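Local coordinates for protein intracellular serine protease (PDB 4ZOQ) that is a subtilase-family serine protease that probably acts as a sequence-specific endopeptidase on lanthipeptide precursors, at residues B[47-52]-B[92-97]; B[139-144]-B[181-186]; B[168-173]-B[284-289]. All coordinates share one frame; numbering follows the deposited sequence.

All three contacts lie within the subtilisin-like catalytic domain. Interactions 1 and 3 pack helices 86-97 and 275-297 against strands 46-51 and 168-172 of the central sheet; with centres 9 Å apart they touch each other, for example V47 CG2 against A287 CB at 3.7 Å. Interaction 2 lies further out, its centre 27 Å from that of interaction 1 and 24 Å from that of interaction 3, and joins a small antiparallel sheet to helix 180-187. Along the chain interaction 1 closes first, whereas interactions 2 and 3 alternate, strand 168-172 running on toward helix 180-187. The buried pair thus ties the elements bearing the predicted catalytic residues to one hydrophobic layer.

Interaction 1: residues B[47-52]-B[92-97]; sequences VALIDS and GMINII
I94 lays its terminal methyl, CD1, over the side chains of V47 and L49, in the strand-to-helix packing of the subtilisin-like alpha/beta fold: strand 46-51 of the central sheet meets helix 86-97. The evidence is two apolar approaches, CD1 of I94 to CG1 of V47 at 3.7 Å and the same CD1 to CD1 of L49 at 4.0 Å. Those two strand methyls are 6.2 Å apart (V47 CG1 to L49 CD1), and the isoleucine methyl enters the notch between them. V47 and L49 alternate with A48 and I50, whose side chains lie against helix 116-128, so the strand is packed from its two faces. V47 holds CG1 anti to its own backbone nitrogen (chi1 175°), which carries this branch to the helix, where the valine and isoleucine side chains run alongside in opposing directions. I94 also touches I103 of the neighbouring strand 102-110.

The same two elements carry predicted charge-relay residues: D51 ends the strand and H86 starts the helix, and OD1 of D51 is hydrogen-bonded to ND1 of H86. OD2 of D51 bonds to OG1 of T90, a turn before I94. The hydrophobic contact joins the same strand and helix, the side chain of L49 lying about 8 Å from that of H86. Just past the strand's end, the amide N of S52 makes a weak 2.9 Å hydrogen bond to OD1 of D51.

Interaction 2: residues B[139-144]-B[181-186]; sequences GSYTSL and DEMRKT
A Met-aromatic contact joins helix 180-187 to the small antiparallel sheet of strands 140-143 and 189-192, away from the centre of the subtilisin-like domain. M183 brings its sulfur to the edge of the Y141 ring: SD is 3.6 Å from CD2 of Y141, and it sits 4.8 Å from the ring centroid, 74° off the ring normal, near the plane. The terminal methyl CE of M183 follows at the same edge, in plane, 3.7 Å from CD2 of Y141. The methionine reaches across extended through its first two torsions and then bends at the last (chi3 71°), which folds CE back along the ring edge beside the sulfur. The methionine comes in roughly perpendicular to the tyrosine side chain.

The ring has other holds. Its OH is hydrogen-bonded to ND2 of N216, K176 makes a cation-pi contact with it, and the ring of H191 meets it at about 45° between planes. With an alanine here in place of Y141, the sulfur and methyl of M183 would probably face a gap, and K176 and N216 would each lose a partner.

Just past the strand, three residues beyond Y141, L144 meets R184, the next helix residue after M183, in a van der Waals contact of its methyl CD1 with the guanidinium. R184 stretches from CG to NE, and CD1 of L144 approaches the guanidinium plane obliquely. CD1 of L144 comes to 3.3 Å from NH2 of R184, with NE of R184 at 3.9 Å from the same CD1.

Interaction 3: residues B[168-173]-B[284-289]; sequences LVFSSA and GTAALV
The phenyl ring of F170 turns its CE2-CZ side to the methyl of A286, with the methyl neither over the ring face nor at its edge. CB of A286 is 3.6 Å from CE2 of F170 and 3.7 Å from CZ of F170, so two neighbouring ring carbons share the approach. Its line to the ring centroid is 4.6 Å long and tilted by about 60° from the ring normal, which confirms the oblique placement. F170 keeps CG anti to its carbonyl carbon (chi1 -63°), and that torsion sends the ring out from the strand to the helix. L168, two residues earlier and so on the same face of strand 168-172, adds a looser flank: its CD1 is 4.3 Å from CB of A286. Seen from the alanine methyl, the directions to CE2 of F170 and CD1 of L168 open by about 66°, so the methyl rests against both side chains at once.

The arrangement is strand-to-helix packing in the subtilisin-like fold. Strand 168-172 belongs to the central parallel part of the sheet, and helix 275-297 carries near its start the predicted nucleophile S276, whose side chain is about 11 Å from that of F170. V133 of the adjacent strand also touches both F170 and A286, while L310 of helix 303-313, and V282 and A283 of helix 275-297, also touch F170.

No hydrogen bond or charge crosses this interface. The backbone of L168 and F170 is instead paired with E132, I134 and I136, in and beside strand 133-136. The contact is consequently short-range and nonpolar: it rests on van der Waals contact of one methyl with two apolar side chains, a phenyl and a leucine, with no polar atom taking part across it.

Interaction 1: residues B[47-52]-B[92-97]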
loop_
_atom_site.group_PDB
_atom_site.type_symbol
_atom_site.label_atom_id
_atom_site.label_comp_id
_atom_site.label_asym_id
_atom_site.label_seq_id
_atom_site.Cartn_x
_atom_site.Cartn_y
_atom_site.Cartn_z
ATOM N N VAL B 47 6.137 0.442 -9.488
ATOM C CA VAL B 47 5.303 0.553 -8.296
ATOM C C VAL B 47 5.865 -0.373 -7.226
ATOM O O VAL B 47 6.018 -1.577 -7.450
ATOM C CB VAL B 47 3.817 0.197 -8.591
ATOM C CG1 VAL B 47 2.983 0.208 -7.321
ATOM C CG2 VAL B 47 3.228 1.144 -9.652
ATOM N N ALA B 48 6.203 0.198 -6.074
ATOM C CA ALA B 48 6.727 -0.580 -4.962
ATOM C C ALA B 48 5.584 -1.186 -4.148
ATOM O O ALA B 48 4.657 -0.498 -3.738
ATOM C CB ALA B 48 7.610 0.265 -4.094
ATOM N N LEU B 49 5.656 -2.491 -3.959
ATOM C CA LEU B 49 4.651 -3.249 -3.248
ATOM C C LEU B 49 5.121 -3.589 -1.838
ATOM O O LEU B 49 5.769 -4.618 -1.645
ATOM C CB LEU B 49 4.358 -4.540 -4.001
ATOM C CG LEU B 49 3.214 -5.362 -3.403
ATOM C CD1 LEU B 49 1.883 -4.906 -3.952
ATOM C CD2 LEU B 49 3.431 -6.869 -3.613
ATOM N N ILE B 50 4.825 -2.734 -0.859
ATOM C CA ILE B 50 5.255 -3.000 0.520
ATOM C C ILE B 50 4.209 -3.869 1.192
ATOM O O ILE B 50 3.217 -3.374 1.716
ATOM C CB ILE B 50 5.461 -1.701 1.328
ATOM C CG1 ILE B 50 6.505 -0.836 0.646
ATOM C CG2 ILE B 50 5.873 -2.005 2.743
ATOM C CD1 ILE B 50 6.845 0.349 1.356
ATOM N N ASP B 51 4.451 -5.172 1.217
ATOM C CA ASP B 51 3.391 -6.093 1.555
ATOM C C ASP B 51 4.018 -7.383 2.057
ATOM O O ASP B 51 5.096 -7.353 2.653
ATOM C CB ASP B 51 2.497 -6.359 0.335
ATOM C CG ASP B 51 1.007 -6.509 0.699
ATOM O OD1 ASP B 51 0.649 -7.440 1.464
ATOM O OD2 ASP B 51 0.184 -5.748 0.155
ATOM N N SER B 52 3.332 -8.500 1.819
ATOM C CA SER B 52 3.730 -9.810 2.350
ATOM C C SER B 52 4.533 -10.656 1.352
ATOM O O SER B 52 4.549 -11.890 1.438
ATOM C CB SER B 52 2.503 -10.597 2.813
ATOM O OG SER B 52 1.761 -11.066 1.706
ATOM N N GLY B 92 -2.325 -7.801 -7.795
ATOM C CA GLY B 92 -3.290 -7.952 -8.856
ATOM C C GLY B 92 -4.114 -6.699 -9.062
ATOM O O GLY B 92 -4.479 -6.389 -10.197
ATOM N N MET B 93 -4.361 -5.931 -8.006
ATOM C CA MET B 93 -5.181 -4.753 -8.211
ATOM C C MET B 93 -4.397 -3.675 -8.949
ATOM O O MET B 93 -4.976 -2.934 -9.754
ATOM C CB MET B 93 -5.726 -4.210 -6.902
ATOM C CG MET B 93 -6.610 -5.176 -6.162
ATOM S SD MET B 93 -7.742 -6.050 -7.230
ATOM C CE MET B 93 -9.170 -6.231 -6.120
ATOM N N ILE B 94 -3.091 -3.581 -8.703
ATOM C CA ILE B 94 -2.271 -2.694 -9.504
ATOM C C ILE B 94 -2.274 -3.190 -10.940
ATOM O O ILE B 94 -2.415 -2.412 -11.889
ATOM C CB ILE B 94 -0.798 -2.656 -9.048
ATOM C CG1 ILE B 94 -0.627 -2.061 -7.656
ATOM C CG2 ILE B 94 0.073 -1.921 -10.079
ATOM C CD1 ILE B 94 0.626 -2.570 -7.001
ATOM N N ASN B 95 -2.074 -4.499 -11.096
ATOM C CA ASN B 95 -1.919 -5.072 -12.428
ATOM C C ASN B 95 -3.155 -4.973 -13.330
ATOM O O ASN B 95 -3.033 -4.658 -14.510
ATOM C CB ASN B 95 -1.507 -6.534 -12.323
ATOM C CG ASN B 95 -1.269 -7.155 -13.671
ATOM O OD1 ASN B 95 -0.333 -6.788 -14.374
ATOM N ND2 ASN B 95 -2.144 -8.064 -14.065
ATOM N N ILE B 96 -4.342 -5.238 -12.782
ATOM C CA ILE B 96 -5.550 -5.292 -13.607
ATOM C C ILE B 96 -5.850 -3.917 -14.228
ATOM O O ILE B 96 -6.372 -3.848 -15.335
ATOM C CB ILE B 96 -6.771 -5.816 -12.808
ATOM C CG1 ILE B 96 -7.887 -6.216 -13.757
ATOM C CG2 ILE B 96 -7.255 -4.828 -11.751
ATOM C CD1 ILE B 96 -7.546 -7.370 -14.688
ATOM N N ILE B 97 -5.438 -2.841 -13.552
ATOM C CA ILE B 97 -5.588 -1.480 -14.066
ATOM C C ILE B 97 -4.416 -1.045 -14.964
ATOM O O ILE B 97 -4.618 -0.427 -16.027
ATOM C CB ILE B 97 -5.722 -0.471 -12.878
ATOM C CG1 ILE B 97 -7.140 -0.556 -12.306
ATOM C CG2 ILE B 97 -5.434 0.945 -13.331
ATOM C CD1 ILE B 97 -7.260 -0.133 -10.916
#

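Interaction 2: residues B[139-144]-B[181-186]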
loop_
_atom_site.group_PDB
_atom_site.type_symbol
_atom_site.label_atom_id
_atom_site.label_comp_id
_atom_site.label_asym_id
_atom_site.label_seq_id
_atom_site.Cartn_x
_atom_site.Cartn_y
_atom_site.Cartn_z
ATOM N N GLY B 139 -1.283 -1.385 7.908
ATOM C CA GLY B 139 -1.128 -0.277 8.825
ATOM C C GLY B 139 -1.149 -0.778 10.250
ATOM O O GLY B 139 -1.405 -1.956 10.491
ATOM N N SER B 140 -0.874 0.108 11.196
ATOM C CA SER B 140 -0.961 -0.252 12.590
ATOM C C SER B 140 -1.775 0.823 13.283
ATOM O O SER B 140 -1.773 1.981 12.841
ATOM C CB SER B 140 0.427 -0.375 13.216
ATOM O OG SER B 140 1.042 0.903 13.319
ATOM N N TYR B 141 -2.481 0.440 14.347
ATOM C CA TYR B 141 -3.175 1.421 15.195
ATOM C C TYR B 141 -2.300 1.724 16.397
ATOM O O TYR B 141 -2.117 0.889 17.285
ATOM C CB TYR B 141 -4.539 0.918 15.613
ATOM C CG TYR B 141 -5.457 0.697 14.437
ATOM C CD1 TYR B 141 -5.370 -0.472 13.688
ATOM C CD2 TYR B 141 -6.403 1.658 14.060
ATOM C CE1 TYR B 141 -6.193 -0.697 12.608
ATOM C CE2 TYR B 141 -7.246 1.442 12.974
ATOM C CZ TYR B 141 -7.140 0.254 12.250
ATOM O OH TYR B 141 -7.960 -0.004 11.160
ATOM N N THR B 142 -1.747 2.931 16.395
ATOM C CA THR B 142 -0.692 3.299 17.317
ATOM C C THR B 142 -1.148 4.304 18.360
ATOM O O THR B 142 -1.640 5.386 18.010
ATOM C CB THR B 142 0.509 3.921 16.530
ATOM O OG1 THR B 142 1.050 2.965 15.614
ATOM C CG2 THR B 142 1.596 4.434 17.466
ATOM N N SER B 143 -0.934 3.970 19.633
ATOM C CA SER B 143 -1.209 4.912 20.712
ATOM C C SER B 143 -0.162 6.000 20.698
ATOM O O SER B 143 1.037 5.723 20.632
ATOM C CB SER B 143 -1.237 4.213 22.071
ATOM O OG SER B 143 -2.174 3.139 22.077
ATOM N N LEU B 144 -0.617 7.243 20.761
ATOM C CA LEU B 144 0.299 8.359 20.736
ATOM C C LEU B 144 0.744 8.737 22.158
ATOM O O LEU B 144 0.615 9.882 22.578
ATOM C CB LEU B 144 -0.345 9.548 20.033
ATOM C CG LEU B 144 -0.503 9.378 18.526
ATOM C CD1 LEU B 144 -1.152 10.605 17.896
ATOM C CD2 LEU B 144 0.840 9.098 17.892
ATOM N N ASP B 181 -10.896 10.249 13.185
ATOM C CA ASP B 181 -10.799 11.451 14.014
ATOM C C ASP B 181 -11.382 11.193 15.419
ATOM O O ASP B 181 -10.779 11.568 16.426
ATOM C CB ASP B 181 -11.499 12.625 13.325
ATOM C CG ASP B 181 -10.881 12.950 11.958
ATOM O OD1 ASP B 181 -9.627 13.013 11.892
ATOM O OD2 ASP B 181 -11.632 13.143 10.957
ATOM N N GLU B 182 -12.526 10.515 15.491
ATOM C CA GLU B 182 -13.072 10.108 16.782
ATOM C C GLU B 182 -12.160 9.109 17.481
ATOM O O GLU B 182 -12.074 9.100 18.705
ATOM C CB GLU B 182 -14.468 9.511 16.614
ATOM C CG GLU B 182 -15.492 10.520 16.130
ATOM C CD GLU B 182 -16.801 9.868 15.704
ATOM O OE1 GLU B 182 -17.231 8.881 16.358
ATOM O OE2 GLU B 182 -17.398 10.337 14.695
ATOM N N MET B 183 -11.464 8.278 16.712
ATOM C CA MET B 183 -10.549 7.314 17.306
ATOM C C MET B 183 -9.389 8.049 17.972
ATOM O O MET B 183 -8.867 7.626 19.003
ATOM C CB MET B 183 -10.023 6.323 16.262
ATOM C CG MET B 183 -9.157 5.242 16.878
ATOM S SD MET B 183 -8.480 4.067 15.716
ATOM C CE MET B 183 -7.279 5.107 14.886
ATOM N N ARG B 184 -9.017 9.184 17.394
ATOM C CA ARG B 184 -7.912 9.937 17.923
ATOM C C ARG B 184 -8.248 10.699 19.193
ATOM O O ARG B 184 -7.439 10.716 20.117
ATOM C CB ARG B 184 -7.398 10.928 16.877
ATOM C CG ARG B 184 -6.122 11.571 17.362
ATOM C CD ARG B 184 -5.530 12.567 16.436
ATOM N NE ARG B 184 -4.158 12.828 16.864
ATOM C CZ ARG B 184 -3.189 13.279 16.074
ATOM N NH1 ARG B 184 -3.421 13.478 14.778
ATOM N NH2 ARG B 184 -1.978 13.484 16.575
ATOM N N LYS B 185 -9.434 11.309 19.255
ATOM C CA LYS B 185 -9.831 12.095 20.426
ATOM C C LYS B 185 -10.199 11.178 21.594
ATOM O O LYS B 185 -9.848 11.430 22.731
ATOM C CB LYS B 185 -10.998 13.028 20.071
ATOM C CG LYS B 185 -11.739 13.612 21.265
ATOM C CD LYS B 185 -12.337 15.003 20.970
ATOM C CE LYS B 185 -13.850 14.942 20.729
ATOM N NZ LYS B 185 -14.631 15.581 21.829
ATOM N N THR B 186 -10.841 10.066 21.284
ATOM C CA THR B 186 -11.276 9.124 22.303
ATOM C C THR B 186 -10.151 8.190 22.762
ATOM O O THR B 186 -9.955 7.985 23.966
ATOM C CB THR B 186 -12.479 8.275 21.803
ATOM O OG1 THR B 186 -13.621 9.123 21.663
ATOM C CG2 THR B 186 -12.828 7.216 22.795
#

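Interaction 3: residues B[168-173]-B[284-289]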
loop_
_atom_site.group_PDB
_atom_site.type_symbol
_atom_site.label_atom_id
_atom_site.label_comp_id
_atom_site.label_asym_id
_atom_site.label_seq_id
_atom_site.Cartn_x
_atom_site.Cartn_y
_atom_site.Cartn_z
ATOM N N LEU B 168 4.881 9.187 -5.051
ATOM C CA LEU B 168 3.555 9.052 -4.454
ATOM C C LEU B 168 3.489 7.840 -3.555
ATOM O O LEU B 168 4.070 6.795 -3.866
ATOM C CB LEU B 168 2.505 8.935 -5.542
ATOM C CG LEU B 168 2.398 10.251 -6.295
ATOM C CD1 LEU B 168 1.799 10.024 -7.653
ATOM C CD2 LEU B 168 1.564 11.221 -5.480
ATOM N N VAL B 169 2.835 8.009 -2.409
ATOM C CA VAL B 169 2.631 6.918 -1.462
ATOM C C VAL B 169 1.143 6.771 -1.165
ATOM O O VAL B 169 0.511 7.673 -0.629
ATOM C CB VAL B 169 3.407 7.162 -0.143
ATOM C CG1 VAL B 169 3.202 6.004 0.827
ATOM C CG2 VAL B 169 4.898 7.403 -0.431
ATOM N N PHE B 170 0.598 5.610 -1.489
ATOM C CA PHE B 170 -0.807 5.334 -1.284
ATOM C C PHE B 170 -0.921 4.306 -0.177
ATOM O O PHE B 170 -0.127 3.372 -0.125
ATOM C CB PHE B 170 -1.437 4.834 -2.575
ATOM C CG PHE B 170 -1.404 5.847 -3.675
ATOM C CD1 PHE B 170 -2.360 6.849 -3.751
ATOM C CD2 PHE B 170 -0.367 5.844 -4.590
ATOM C CE1 PHE B 170 -2.305 7.799 -4.741
ATOM C CE2 PHE B 170 -0.307 6.787 -5.590
ATOM C CZ PHE B 170 -1.284 7.768 -5.658
ATOM N N SER B 171 -1.898 4.489 0.712
ATOM C CA SER B 171 -2.053 3.599 1.853
ATOM C C SER B 171 -3.517 3.243 2.104
ATOM O O SER B 171 -4.395 4.064 1.914
ATOM C CB SER B 171 -1.472 4.273 3.101
ATOM O OG SER B 171 -1.164 3.306 4.071
ATOM N N SER B 172 -3.771 2.035 2.578
ATOM C CA SER B 172 -5.133 1.643 2.925
ATOM C C SER B 172 -5.587 2.317 4.218
ATOM O O SER B 172 -4.801 2.470 5.164
ATOM C CB SER B 172 -5.244 0.129 3.030
ATOM O OG SER B 172 -4.248 -0.372 3.888
ATOM N N ALA B 173 -6.837 2.771 4.235
ATOM C CA ALA B 173 -7.338 3.540 5.363
ATOM C C ALA B 173 -7.660 2.653 6.558
ATOM O O ALA B 173 -7.753 3.121 7.672
ATOM C CB ALA B 173 -8.553 4.329 4.953
ATOM N N GLY B 284 -2.274 1.907 -8.951
ATOM C CA GLY B 284 -2.278 1.458 -10.333
ATOM C C GLY B 284 -2.695 2.573 -11.271
ATOM O O GLY B 284 -2.068 2.788 -12.316
ATOM N N THR B 285 -3.723 3.318 -10.866
ATOM C CA THR B 285 -4.180 4.458 -11.652
ATOM C C THR B 285 -3.090 5.539 -11.723
ATOM O O THR B 285 -2.860 6.134 -12.785
ATOM C CB THR B 285 -5.463 5.090 -11.080
ATOM O OG1 THR B 285 -6.504 4.098 -10.988
ATOM C CG2 THR B 285 -5.931 6.242 -11.991
ATOM N N ALA B 286 -2.398 5.773 -10.609
ATOM C CA ALA B 286 -1.305 6.750 -10.602
ATOM C C ALA B 286 -0.196 6.365 -11.585
ATOM O O ALA B 286 0.327 7.216 -12.320
ATOM C CB ALA B 286 -0.732 6.901 -9.212
ATOM N N ALA B 287 0.160 5.081 -11.585
ATOM C CA ALA B 287 1.164 4.558 -12.512
ATOM C C ALA B 287 0.682 4.754 -13.953
ATOM O O ALA B 287 1.479 5.051 -14.844
ATOM C CB ALA B 287 1.460 3.087 -12.228
ATOM N N LEU B 288 -0.618 4.627 -14.179
ATOM C CA LEU B 288 -1.122 4.871 -15.530
ATOM C C LEU B 288 -0.941 6.333 -15.962
ATOM O O LEU B 288 -0.542 6.596 -17.098
ATOM C CB LEU B 288 -2.594 4.471 -15.651
ATOM C CG LEU B 288 -2.912 2.994 -15.851
ATOM C CD1 LEU B 288 -4.401 2.846 -16.212
ATOM C CD2 LEU B 288 -2.007 2.402 -16.948
ATOM N N VAL B 289 -1.235 7.271 -15.053
ATOM C CA VAL B 289 -1.116 8.697 -15.342
ATOM C C VAL B 289 0.346 9.055 -15.595
ATOM O O VAL B 289 0.658 9.744 -16.572
ATOM C CB VAL B 289 -1.675 9.552 -14.204
ATOM C CG1 VAL B 289 -1.224 11.009 -14.345
ATOM C CG2 VAL B 289 -3.185 9.457 -14.187
#